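Local structure of uncharacterized protein (Bacteroides thetaiotaomicron, 4LB8) at residues Q63-M67 with Y98-F102; E69-L74 with Y94-Y98; Y115-Y120 with D142-F148; T159-V163 with S174-D178. The protein is of unknown function but belongs to the DUF4848 family, is made with a signal sequence, and is probably a lipoprotein that assembles as a two-chain unit. Residues are numbered along the deposited sequence.

Contact 1: Q63-M67 with Y98-F102; sequences QMILM and YGDVF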
loop_
_atom_site.group_PDB
_atom_site.type_symbol
_atom_site.label_atom_id
_atom_site.label_comp_id
_atom_site.label_asym_id
_atom_site.label_seq_id
_atom_site.Cartn_x
_atom_site.Cartn_y
_atom_site.Cartn_z
ATOM N N GLN A 63 -7.566 -10.881 30.409
ATOM C CA GLN A 63 -6.638 -10.327 29.435
ATOM C C GLN A 63 -7.155 -9.020 28.879
ATOM O O GLN A 63 -6.346 -8.138 28.573
ATOM C CB GLN A 63 -6.379 -11.315 28.324
ATOM C CG GLN A 63 -5.206 -12.184 28.673
ATOM C CD GLN A 63 -4.771 -13.037 27.542
ATOM O OE1 GLN A 63 -4.876 -12.656 26.359
ATOM N NE2 GLN A 63 -4.199 -14.176 27.895
HETATM N N MSE A 64 -8.497 -8.865 28.815
HETATM C CA MSE A 64 -9.127 -7.632 28.383
HETATM C C MSE A 64 -8.773 -6.463 29.342
HETATM O O MSE A 64 -8.406 -5.392 28.858
HETATM C CB MSE A 64 -10.640 -7.806 28.267
HETATM C CG MSE A 64 -11.297 -6.647 27.544
HETATM SE SE MSE A 64 -12.487 -5.522 28.624
HETATM C CE MSE A 64 -11.491 -4.952 29.910
ATOM N N ILE A 65 -8.873 -6.670 30.685
ATOM C CA ILE A 65 -8.564 -5.641 31.701
ATOM C C ILE A 65 -7.084 -5.256 31.592
ATOM O O ILE A 65 -6.758 -4.066 31.661
ATOM C CB ILE A 65 -8.962 -6.074 33.158
ATOM C CG1 ILE A 65 -10.459 -6.514 33.281
ATOM C CG2 ILE A 65 -8.548 -5.036 34.232
ATOM C CD1 ILE A 65 -11.582 -5.393 33.185
ATOM N N LEU A 66 -6.209 -6.250 31.357
ATOM C CA LEU A 66 -4.780 -6.020 31.151
ATOM C C LEU A 66 -4.537 -5.176 29.886
ATOM O O LEU A 66 -3.668 -4.323 29.921
ATOM C CB LEU A 66 -4.019 -7.359 31.067
ATOM C CG LEU A 66 -2.507 -7.274 31.217
ATOM C CD1 LEU A 66 -2.116 -6.847 32.623
ATOM C CD2 LEU A 66 -1.863 -8.590 30.843
HETATM N N MSE A 67 -5.296 -5.399 28.794
HETATM C CA MSE A 67 -5.208 -4.652 27.530
HETATM C C MSE A 67 -5.627 -3.199 27.758
HETATM O O MSE A 67 -4.958 -2.291 27.262
HETATM C CB MSE A 67 -6.065 -5.310 26.433
HETATM C CG MSE A 67 -5.863 -4.706 25.032
HETATM SE SE MSE A 67 -4.035 -4.828 24.366
HETATM C CE MSE A 67 -4.147 -6.545 23.415
ATOM N N TYR A 98 4.668 -6.352 29.527
ATOM C CA TYR A 98 3.539 -6.908 28.766
ATOM C C TYR A 98 3.891 -7.942 27.674
ATOM O O TYR A 98 2.991 -8.628 27.206
ATOM C CB TYR A 98 2.763 -5.746 28.100
ATOM C CG TYR A 98 2.092 -4.838 29.105
ATOM C CD1 TYR A 98 0.942 -5.238 29.778
ATOM C CD2 TYR A 98 2.629 -3.588 29.414
ATOM C CE1 TYR A 98 0.350 -4.429 30.751
ATOM C CE2 TYR A 98 2.044 -2.768 30.383
ATOM C CZ TYR A 98 0.905 -3.194 31.050
ATOM O OH TYR A 98 0.298 -2.388 31.981
ATOM N N GLY A 99 5.162 -8.029 27.280
ATOM C CA GLY A 99 5.666 -8.880 26.202
ATOM C C GLY A 99 5.563 -10.384 26.325
ATOM O O GLY A 99 5.965 -11.086 25.395
ATOM N N ASP A 100 5.012 -10.892 27.439
ATOM C CA ASP A 100 4.800 -12.317 27.662
ATOM C C ASP A 100 3.321 -12.686 27.428
ATOM O O ASP A 100 3.045 -13.539 26.565
ATOM C CB ASP A 100 5.292 -12.719 29.049
ATOM C CG ASP A 100 6.805 -12.794 29.056
ATOM O OD1 ASP A 100 7.457 -11.715 29.044
ATOM O OD2 ASP A 100 7.339 -13.915 28.940
ATOM N N VAL A 101 2.374 -12.021 28.146
ATOM C CA VAL A 101 0.928 -12.217 27.942
ATOM C C VAL A 101 0.579 -11.725 26.511
ATOM O O VAL A 101 -0.158 -12.397 25.772
ATOM C CB VAL A 101 0.080 -11.487 29.021
ATOM C CG1 VAL A 101 -1.402 -11.750 28.827
ATOM C CG2 VAL A 101 0.501 -11.894 30.425
ATOM N N PHE A 102 1.167 -10.565 26.117
ATOM C CA PHE A 102 0.941 -9.954 24.820
ATOM C C PHE A 102 2.137 -10.079 23.913
ATOM O O PHE A 102 3.220 -10.470 24.315
ATOM C CB PHE A 102 0.500 -8.485 24.953
ATOM C CG PHE A 102 -0.799 -8.336 25.697
ATOM C CD1 PHE A 102 -1.868 -9.193 25.446
ATOM C CD2 PHE A 102 -0.956 -7.341 26.659
ATOM C CE1 PHE A 102 -3.084 -9.046 26.131
ATOM C CE2 PHE A 102 -2.161 -7.204 27.359
ATOM C CZ PHE A 102 -3.223 -8.048 27.078
HETATM O O HOH W 1 -2.551 -12.740 24.455
#

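Contact 2: E69-L74 with Y94-Y98; sequences EADGEL and YKHKY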
loop_
_atom_site.group_PDB
_atom_site.type_symbol
_atom_site.label_atom_id
_atom_site.label_comp_id
_atom_site.label_asym_id
_atom_site.label_seq_id
_atom_site.Cartn_x
_atom_site.Cartn_y
_atom_site.Cartn_z
ATOM N N GLU A 69 -5.320 -1.577 30.617
ATOM C CA GLU A 69 -4.189 -1.083 31.394
ATOM C C GLU A 69 -2.969 -0.815 30.515
ATOM O O GLU A 69 -2.341 0.240 30.648
ATOM C CB GLU A 69 -3.820 -2.100 32.479
ATOM C CG GLU A 69 -4.817 -2.197 33.615
ATOM C CD GLU A 69 -4.415 -3.148 34.728
ATOM O OE1 GLU A 69 -3.291 -3.702 34.670
ATOM O OE2 GLU A 69 -5.224 -3.327 35.668
ATOM N N ALA A 70 -2.635 -1.781 29.622
ATOM C CA ALA A 70 -1.478 -1.734 28.736
ATOM C C ALA A 70 -1.560 -0.525 27.822
ATOM O O ALA A 70 -0.586 0.226 27.735
ATOM C CB ALA A 70 -1.388 -3.022 27.925
ATOM N N ASP A 71 -2.757 -0.310 27.202
ATOM C CA ASP A 71 -3.093 0.786 26.288
ATOM C C ASP A 71 -3.057 2.151 27.027
ATOM O O ASP A 71 -2.438 3.106 26.528
ATOM C CB ASP A 71 -4.456 0.533 25.607
ATOM C CG ASP A 71 -4.416 -0.418 24.406
ATOM O OD1 ASP A 71 -3.316 -0.620 23.835
ATOM O OD2 ASP A 71 -5.494 -0.887 23.985
ATOM N N GLY A 72 -3.661 2.201 28.219
ATOM C CA GLY A 72 -3.648 3.372 29.090
ATOM C C GLY A 72 -2.229 3.771 29.450
ATOM O O GLY A 72 -1.866 4.929 29.282
ATOM N N GLU A 73 -1.393 2.800 29.865
ATOM C CA GLU A 73 0.023 2.992 30.202
ATOM C C GLU A 73 0.884 3.417 28.957
ATOM O O GLU A 73 1.835 4.175 29.134
ATOM C CB GLU A 73 0.594 1.708 30.846
ATOM C CG GLU A 73 1.995 1.853 31.429
ATOM C CD GLU A 73 2.591 0.680 32.188
ATOM O OE1 GLU A 73 1.835 -0.248 32.562
ATOM O OE2 GLU A 73 3.819 0.711 32.442
ATOM N N LEU A 74 0.575 2.934 27.726
ATOM C CA LEU A 74 1.347 3.319 26.530
ATOM C C LEU A 74 1.080 4.796 26.191
ATOM O O LEU A 74 2.006 5.547 25.857
ATOM C CB LEU A 74 1.024 2.407 25.319
ATOM C CG LEU A 74 1.807 2.633 23.993
ATOM C CD1 LEU A 74 3.321 2.656 24.204
ATOM C CD2 LEU A 74 1.445 1.580 22.941
ATOM N N TYR A 94 8.200 -1.188 29.625
ATOM C CA TYR A 94 6.821 -1.479 29.214
ATOM C C TYR A 94 6.733 -2.836 28.468
ATOM O O TYR A 94 5.913 -3.680 28.847
ATOM C CB TYR A 94 6.290 -0.340 28.327
ATOM C CG TYR A 94 4.911 -0.565 27.741
ATOM C CD1 TYR A 94 3.763 -0.202 28.444
ATOM C CD2 TYR A 94 4.754 -1.085 26.456
ATOM C CE1 TYR A 94 2.495 -0.381 27.895
ATOM C CE2 TYR A 94 3.489 -1.282 25.902
ATOM C CZ TYR A 94 2.365 -0.910 26.617
ATOM O OH TYR A 94 1.128 -1.065 26.044
ATOM N N LYS A 95 7.553 -3.025 27.394
ATOM C CA LYS A 95 7.594 -4.264 26.606
ATOM C C LYS A 95 7.896 -5.452 27.514
ATOM O O LYS A 95 7.103 -6.384 27.536
ATOM C CB LYS A 95 8.623 -4.168 25.495
ATOM C CG LYS A 95 8.187 -3.320 24.332
ATOM C CD LYS A 95 9.228 -3.362 23.203
ATOM C CE LYS A 95 8.890 -4.350 22.105
ATOM N NZ LYS A 95 9.765 -4.185 20.909
ATOM N N HIS A 96 8.963 -5.376 28.348
ATOM C CA HIS A 96 9.301 -6.428 29.305
ATOM C C HIS A 96 8.075 -6.808 30.167
ATOM O O HIS A 96 7.815 -7.999 30.367
ATOM C CB HIS A 96 10.482 -6.001 30.202
ATOM C CG HIS A 96 10.802 -7.006 31.276
ATOM N ND1 HIS A 96 11.588 -8.126 31.016
ATOM C CD2 HIS A 96 10.375 -7.071 32.564
ATOM C CE1 HIS A 96 11.626 -8.816 32.148
ATOM N NE2 HIS A 96 10.909 -8.226 33.108
ATOM N N LYS A 97 7.324 -5.794 30.650
ATOM C CA LYS A 97 6.138 -5.931 31.490
ATOM C C LYS A 97 5.000 -6.706 30.792
ATOM O O LYS A 97 4.437 -7.612 31.408
ATOM C CB LYS A 97 5.636 -4.539 31.943
ATOM C CG LYS A 97 4.438 -4.586 32.899
ATOM C CD LYS A 97 4.002 -3.213 33.395
ATOM C CE LYS A 97 2.832 -3.307 34.358
ATOM N NZ LYS A 97 2.376 -1.971 34.842
ATOM N N TYR A 98 4.668 -6.352 29.527
ATOM C CA TYR A 98 3.539 -6.908 28.766
ATOM C C TYR A 98 3.891 -7.942 27.674
ATOM O O TYR A 98 2.991 -8.628 27.206
ATOM C CB TYR A 98 2.763 -5.746 28.100
ATOM C CG TYR A 98 2.092 -4.838 29.105
ATOM C CD1 TYR A 98 0.942 -5.238 29.778
ATOM C CD2 TYR A 98 2.629 -3.588 29.414
ATOM C CE1 TYR A 98 0.350 -4.429 30.751
ATOM C CE2 TYR A 98 2.044 -2.768 30.383
ATOM C CZ TYR A 98 0.905 -3.194 31.050
ATOM O OH TYR A 98 0.298 -2.388 31.981
#

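Contact 3: Y115-Y120 with D142-F148; sequences YSRLVY and DKVYTDF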
loop_
_atom_site.group_PDB
_atom_site.type_symbol
_atom_site.label_atom_id
_atom_site.label_comp_id
_atom_site.label_asym_id
_atom_site.label_seq_id
_atom_site.Cartn_x
_atom_site.Cartn_y
_atom_site.Cartn_z
ATOM N N TYR A 115 -0.329 -6.592 21.359
ATOM C CA TYR A 115 -1.403 -7.362 20.724
ATOM C C TYR A 115 -1.757 -8.612 21.494
ATOM O O TYR A 115 -0.880 -9.220 22.130
ATOM C CB TYR A 115 -0.986 -7.779 19.309
ATOM C CG TYR A 115 -0.982 -6.638 18.326
ATOM C CD1 TYR A 115 -2.121 -6.321 17.592
ATOM C CD2 TYR A 115 0.166 -5.864 18.124
ATOM C CE1 TYR A 115 -2.119 -5.284 16.663
ATOM C CE2 TYR A 115 0.169 -4.803 17.221
ATOM C CZ TYR A 115 -0.974 -4.521 16.489
ATOM O OH TYR A 115 -0.998 -3.480 15.594
ATOM N N SER A 116 -3.032 -9.044 21.379
ATOM C CA SER A 116 -3.483 -10.324 21.948
ATOM C C SER A 116 -2.832 -11.430 21.121
ATOM O O SER A 116 -2.611 -11.248 19.924
ATOM C CB SER A 116 -5.009 -10.425 21.894
ATOM O OG SER A 116 -5.596 -11.327 22.822
ATOM N N ARG A 117 -2.491 -12.551 21.756
ATOM C CA ARG A 117 -1.920 -13.721 21.079
ATOM C C ARG A 117 -3.065 -14.608 20.572
ATOM O O ARG A 117 -2.831 -15.459 19.746
ATOM C CB ARG A 117 -0.981 -14.498 22.014
ATOM C CG ARG A 117 0.332 -13.765 22.245
ATOM C CD ARG A 117 1.246 -14.511 23.208
ATOM N NE ARG A 117 2.505 -13.800 23.469
ATOM C CZ ARG A 117 3.580 -13.869 22.689
ATOM N NH1 ARG A 117 3.563 -14.606 21.583
ATOM N NH2 ARG A 117 4.672 -13.177 22.993
ATOM N N LEU A 118 -4.300 -14.336 21.007
ATOM C CA LEU A 118 -5.532 -15.064 20.695
ATOM C C LEU A 118 -5.955 -15.008 19.244
ATOM O O LEU A 118 -6.035 -13.939 18.642
ATOM C CB LEU A 118 -6.711 -14.515 21.533
ATOM C CG LEU A 118 -6.692 -14.727 23.037
ATOM C CD1 LEU A 118 -7.949 -14.182 23.666
ATOM C CD2 LEU A 118 -6.533 -16.185 23.399
ATOM N N VAL A 119 -6.326 -16.166 18.718
ATOM C CA VAL A 119 -6.889 -16.297 17.372
ATOM C C VAL A 119 -8.371 -15.886 17.495
ATOM O O VAL A 119 -8.864 -15.062 16.726
ATOM C CB VAL A 119 -6.709 -17.744 16.822
ATOM C CG1 VAL A 119 -7.319 -17.895 15.438
ATOM C CG2 VAL A 119 -5.255 -18.160 16.830
ATOM N N TYR A 120 -9.054 -16.444 18.507
ATOM C CA TYR A 120 -10.462 -16.201 18.813
ATOM C C TYR A 120 -10.488 -15.079 19.835
ATOM O O TYR A 120 -10.548 -15.287 21.045
ATOM C CB TYR A 120 -11.113 -17.515 19.287
ATOM C CG TYR A 120 -10.782 -18.689 18.380
ATOM C CD1 TYR A 120 -10.907 -18.585 16.997
ATOM C CD2 TYR A 120 -10.300 -19.887 18.900
ATOM C CE1 TYR A 120 -10.546 -19.632 16.156
ATOM C CE2 TYR A 120 -9.960 -20.954 18.065
ATOM C CZ TYR A 120 -10.106 -20.826 16.696
ATOM O OH TYR A 120 -9.812 -21.866 15.853
ATOM N N ASP A 142 -6.631 -21.491 25.396
ATOM C CA ASP A 142 -7.091 -20.943 24.134
ATOM C C ASP A 142 -5.980 -20.784 23.100
ATOM O O ASP A 142 -4.815 -20.491 23.434
ATOM C CB ASP A 142 -7.879 -19.633 24.327
ATOM C CG ASP A 142 -9.037 -19.469 23.351
ATOM O OD1 ASP A 142 -9.695 -20.486 23.025
ATOM O OD2 ASP A 142 -9.279 -18.336 22.904
ATOM N N LYS A 143 -6.385 -21.044 21.826
ATOM C CA LYS A 143 -5.570 -20.968 20.609
ATOM C C LYS A 143 -4.897 -19.611 20.504
ATOM O O LYS A 143 -5.552 -18.565 20.596
ATOM C CB LYS A 143 -6.407 -21.254 19.335
ATOM C CG LYS A 143 -5.545 -21.537 18.101
ATOM C CD LYS A 143 -6.321 -22.108 16.930
ATOM C CE LYS A 143 -5.353 -22.558 15.853
ATOM N NZ LYS A 143 -6.046 -23.185 14.692
ATOM N N VAL A 144 -3.569 -19.646 20.336
ATOM C CA VAL A 144 -2.757 -18.433 20.227
ATOM C C VAL A 144 -1.939 -18.442 18.947
ATOM O O VAL A 144 -1.778 -19.486 18.316
ATOM C CB VAL A 144 -1.842 -18.188 21.466
ATOM C CG1 VAL A 144 -2.663 -17.982 22.739
ATOM C CG2 VAL A 144 -0.794 -19.291 21.641
ATOM N N TYR A 145 -1.461 -17.272 18.551
ATOM C CA TYR A 145 -0.514 -17.118 17.450
ATOM C C TYR A 145 0.895 -17.403 18.018
ATOM O O TYR A 145 1.195 -17.014 19.168
ATOM C CB TYR A 145 -0.586 -15.715 16.830
ATOM C CG TYR A 145 -1.873 -15.422 16.089
ATOM C CD1 TYR A 145 -2.145 -16.024 14.860
ATOM C CD2 TYR A 145 -2.780 -14.487 16.572
ATOM C CE1 TYR A 145 -3.319 -15.744 14.161
ATOM C CE2 TYR A 145 -3.953 -14.191 15.880
ATOM C CZ TYR A 145 -4.216 -14.819 14.670
ATOM O OH TYR A 145 -5.375 -14.542 13.983
ATOM N N THR A 146 1.738 -18.111 17.235
ATOM C CA THR A 146 3.123 -18.430 17.632
ATOM C C THR A 146 3.944 -17.142 17.674
ATOM O O THR A 146 4.694 -16.903 18.623
ATOM C CB THR A 146 3.740 -19.450 16.667
ATOM O OG1 THR A 146 3.634 -18.917 15.342
ATOM C CG2 THR A 146 3.053 -20.831 16.745
ATOM N N ASP A 147 3.745 -16.298 16.652
ATOM C CA ASP A 147 4.432 -15.025 16.449
ATOM C C ASP A 147 3.478 -14.027 15.812
ATOM O O ASP A 147 2.430 -14.436 15.310
ATOM C CB ASP A 147 5.688 -15.233 15.560
ATOM C CG ASP A 147 5.433 -15.927 14.221
ATOM O OD1 ASP A 147 4.726 -15.340 13.373
ATOM O OD2 ASP A 147 5.976 -17.039 14.010
ATOM N N PHE A 148 3.847 -12.727 15.807
ATOM C CA PHE A 148 3.034 -11.660 15.217
ATOM C C PHE A 148 2.847 -11.855 13.690
ATOM O O PHE A 148 1.776 -11.549 13.156
ATOM C CB PHE A 148 3.640 -10.272 15.516
ATOM C CG PHE A 148 2.769 -9.158 14.985
ATOM C CD1 PHE A 148 1.640 -8.743 15.686
ATOM C CD2 PHE A 148 3.010 -8.603 13.736
ATOM C CE1 PHE A 148 0.787 -7.780 15.158
ATOM C CE2 PHE A 148 2.146 -7.652 13.204
ATOM C CZ PHE A 148 1.050 -7.234 13.928
HETATM O O HOH W 2 -8.063 -17.853 20.604
#

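Contact 4: T159-V163 with S174-D178; sequences TRSSV and SRQKD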
loop_
_atom_site.group_PDB
_atom_site.type_symbol
_atom_site.label_atom_id
_atom_site.label_comp_id
_atom_site.label_asym_id
_atom_site.label_seq_id
_atom_site.Cartn_x
_atom_site.Cartn_y
_atom_site.Cartn_z
ATOM N N THR A 159 -2.352 -5.355 -3.388
ATOM C CA THR A 159 -3.143 -4.467 -2.559
ATOM C C THR A 159 -4.082 -3.659 -3.478
ATOM O O THR A 159 -3.877 -3.610 -4.698
ATOM C CB THR A 159 -2.243 -3.559 -1.690
ATOM O OG1 THR A 159 -1.363 -2.805 -2.513
ATOM C CG2 THR A 159 -1.441 -4.320 -0.657
ATOM N N ARG A 160 -5.122 -3.054 -2.887
ATOM C CA ARG A 160 -6.050 -2.152 -3.580
ATOM C C ARG A 160 -5.361 -0.822 -3.831
ATOM O O ARG A 160 -5.553 -0.184 -4.853
ATOM C CB ARG A 160 -7.289 -1.924 -2.698
ATOM C CG ARG A 160 -8.391 -1.171 -3.386
ATOM C CD ARG A 160 -9.573 -1.105 -2.485
ATOM N NE ARG A 160 -10.521 -0.071 -2.887
ATOM C CZ ARG A 160 -11.486 -0.238 -3.781
ATOM N NH1 ARG A 160 -11.635 -1.403 -4.399
ATOM N NH2 ARG A 160 -12.313 0.758 -4.063
ATOM N N SER A 161 -4.577 -0.393 -2.847
ATOM C CA SER A 161 -3.899 0.886 -2.857
ATOM C C SER A 161 -2.530 0.778 -2.182
ATOM O O SER A 161 -2.421 0.060 -1.180
ATOM C CB SER A 161 -4.769 1.914 -2.143
ATOM O OG SER A 161 -4.313 3.220 -2.447
ATOM N N SER A 162 -1.492 1.484 -2.747
ATOM C CA SER A 162 -0.106 1.604 -2.247
ATOM C C SER A 162 0.482 2.939 -2.670
ATOM O O SER A 162 0.432 3.307 -3.854
ATOM C CB SER A 162 0.790 0.474 -2.734
ATOM O OG SER A 162 0.501 -0.708 -2.013
ATOM N N VAL A 163 1.020 3.672 -1.689
ATOM C CA VAL A 163 1.589 4.995 -1.864
ATOM C C VAL A 163 2.953 4.970 -1.188
ATOM O O VAL A 163 3.052 4.486 -0.054
ATOM C CB VAL A 163 0.636 6.088 -1.301
ATOM C CG1 VAL A 163 1.218 7.488 -1.453
ATOM C CG2 VAL A 163 -0.740 6.009 -1.949
ATOM N N SER A 174 2.070 6.278 -6.536
ATOM C CA SER A 174 0.765 6.194 -5.926
ATOM C C SER A 174 -0.095 5.312 -6.803
ATOM O O SER A 174 -0.391 5.684 -7.934
ATOM C CB SER A 174 0.162 7.569 -5.719
ATOM O OG SER A 174 -0.954 7.479 -4.852
ATOM N N ARG A 175 -0.357 4.075 -6.355
ATOM C CA ARG A 175 -1.226 3.171 -7.105
ATOM C C ARG A 175 -2.561 3.137 -6.403
ATOM O O ARG A 175 -2.645 2.720 -5.254
ATOM C CB ARG A 175 -0.647 1.762 -7.274
ATOM C CG ARG A 175 -1.616 0.839 -8.047
ATOM C CD ARG A 175 -1.167 -0.609 -8.125
ATOM N NE ARG A 175 -1.720 -1.358 -7.002
ATOM C CZ ARG A 175 -1.018 -1.745 -5.949
ATOM N NH1 ARG A 175 0.288 -1.507 -5.889
ATOM N NH2 ARG A 175 -1.600 -2.400 -4.966
ATOM N N GLN A 176 -3.589 3.619 -7.065
ATOM C CA GLN A 176 -4.908 3.645 -6.465
ATOM C C GLN A 176 -5.758 2.507 -7.057
ATOM O O GLN A 176 -5.216 1.612 -7.685
ATOM C CB GLN A 176 -5.537 5.049 -6.626
ATOM C CG GLN A 176 -4.778 6.140 -5.849
ATOM C CD GLN A 176 -4.737 5.894 -4.346
ATOM O OE1 GLN A 176 -3.664 5.857 -3.743
ATOM N NE2 GLN A 176 -5.903 5.691 -3.708
ATOM N N LYS A 177 -7.065 2.505 -6.809
ATOM C CA LYS A 177 -7.933 1.415 -7.232
ATOM C C LYS A 177 -7.991 1.239 -8.779
ATOM O O LYS A 177 -8.038 0.099 -9.242
ATOM C CB LYS A 177 -9.339 1.557 -6.601
ATOM C CG LYS A 177 -10.285 2.536 -7.246
ATOM C CD LYS A 177 -11.619 1.868 -7.546
ATOM C CE LYS A 177 -12.467 2.668 -8.505
ATOM N NZ LYS A 177 -12.955 3.929 -7.893
ATOM N N ASP A 178 -7.970 2.334 -9.562
ATOM C CA ASP A 178 -8.037 2.210 -11.014
ATOM C C ASP A 178 -7.150 3.235 -11.742
ATOM O O ASP A 178 -7.198 3.298 -12.970
ATOM C CB ASP A 178 -9.488 2.246 -11.521
ATOM C CG ASP A 178 -10.265 3.526 -11.304
ATOM O OD1 ASP A 178 -9.662 4.519 -10.845
ATOM O OD2 ASP A 178 -11.469 3.546 -11.629
#

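Contact 1: Q63-M67 with Y98-F102
A selenium atom lies over an aromatic ring here: SE of Met67, a selenomethionine, is 4.4 Å from the centroid of the Phe102 ring, 18° off the ring normal, and its CE makes a CH-pi contact over the same face, 4.0 Å from the centroid. This Met-aromatic contact joins the start of helix 63-80 to the turn that follows helix 84-98. Within that turn Phe102 N bonds to Tyr98 O at 2.9 Å, and the Phe102 ring then reaches across to the first helical turn, where its CZ meets Gln63 O edge-on at 3.5 Å. The CA-to-CB bond of Leu66 points toward the turn: its CD2 lies 3.8 Å from both Val101 CG1 and Phe102 CE2, while its CD1 meets the edge of the Tyr98 ring at CE1, 3.9 Å away. No direct hydrogen bond crosses. Instead water 1 donates to Gln63 OE1 at 3.0 Å and to Val101 O at 2.8 Å, and Gln63 NE2 is held by Asn128 O. On the far side of the helix, Met64 and Ile65 pack on helix 48-57. Cohesion thus comes mostly from apolar and aromatic surfaces, with one water bridging Gln63 OE1 and Val101 O at the border.

Contact 2: E69-L74 with Y94-Y98
Two tyrosines with different chi1 rotamers fill the gap between helices 63-80 and 84-98, whose short segments run antiparallel at 178° with axes 11.6 Å apart. Tyr94 adopts t and sends its ring across, so that OH donates to Ala70 O at 2.7 Å; that carbonyl also accepts the helical bond from Leu74 N at 2.9 Å. Leu74 CD1 covers one face of the Tyr94 ring. Tyr98, one turn on, is m, and its face receives the methyl of Ala70 in a CH-pi contact, CB being 3.7 Å from the ring centroid. Glu73 is extended (chi1 and chi2 both t), bringing OE1 within 2.7 Å of Tyr98 OH, which donates to it, and 2.9 Å of Lys97 NZ, which arrives on an all-trans chain and completes a salt bridge. Facing away from this helical hairpin, Asp71 pairs with Arg208 of the second subunit. The small Ala70 lets the Tyr98 ring come close, and one carboxylate oxygen takes both a phenol and an ammonium: polar bonds and ring packing share one interhelical seam.

Contact 3: Y115-Y120 with D142-F148
Two irregular segments touch through a lone beta bridge, Leu118 with Val144, their CA atoms 4.4 Å apart. Two backbone hydrogen bonds frame it: Tyr145 N to Arg117 O, short at 2.6 Å, and Val119 N to Lys143 O at 3.1 Å. Water 2 extends the link, accepting from Tyr120 N at 2.7 Å and donating to Lys143 O and to Asp142 OD2, both at 2.6 Å; Asn123 also bonds that carboxylate oxygen. Among the side chains, Val119 CG2 sits 4.0 Å above the centroid of the Tyr145 ring in a CH-pi contact. Farther along, the edge of Phe148 meets the face of Tyr115, centroids 4.9 Å apart and planes at 53°. Asp147 takes the N-cap of helix 148-152, its side chain accepting from Glu150 N. The second subunit adds Arg208, in a cation-pi contact with Tyr115, and Ser186, bonded to Val119 O. Backbone bonds thus hold the middle of the pairing, and the Tyr115-Phe148 pair adds an aromatic contact toward helix 148-152, tying it to the loop before strand 132-135.

Contact 4: T159-V163 with S174-D178
Thr159 receives the guanidinium of Arg175 with two oxygens: NH2 donates to its carbonyl O at 2.6 Å and, in a very short bond, to its OG1 at 2.5 Å. That hydroxyl also shares a 2.8 Å hydrogen bond with Ser162 OG. At Arg160 the CA-to-CB bond leads away, yet the extended side chain carries its guanidinium alongside Lys177, whose CB lies over one face. Arg160 NH2 is 3.7 Å from Lys177 CD; the guanidinium packs on the aliphatic part of the lysine, whose amino end leads away. The side chain of Arg160 is also about 3 Å from a bound PEG, probably from the crystallisation liquor. Ser161 brings its CA within 3.3 Å of Arg175 O, a CA-H...O contact as strands draw together. Strands 161-163 and 171-175 form an antiparallel beta hairpin, and Ser161, Ser162 and Val163 also pair with an antiparallel strand of the second subunit, so the sheet continues across the dimer interface. Ser162 and Arg175 are a hydrogen-bonded pair: Ser162 N to Arg175 O is 3.0 Å and Arg175 N to Ser162 O is 2.7 Å. Val163 faces Ser174 in the next, non-hydrogen-bonded pair, CA atoms 4.3 Å apart. Its CG2 lies 3.3 Å from Ser174 OG and 3.4 Å from Gln176 OE1; those two polar groups are hydrogen-bonded to Gln282 of the same chain.

Overall arrangement
Contacts 1 and 2 are neighbours on helix 63-80, their centres 8 Å apart, and share Tyr98 at the end of helix 84-98; Phe102 of the first also packs on Ala70 of the second. Contact 3 follows in sequence, its centre 11 Å from that of contact 1, joined to it where Arg117 bonds Asp100 O and where Met67 reaches Ser116. Together these three build one continuous helix-and-loop region. Contact 4 comes last, about 35 Å between centres from contacts 1 and 2, on the opposite side of the chain's centre, at the start of the antiparallel beta region. Residues of all four reach the second subunit, so both regions of this elongated chain take part in the dimer.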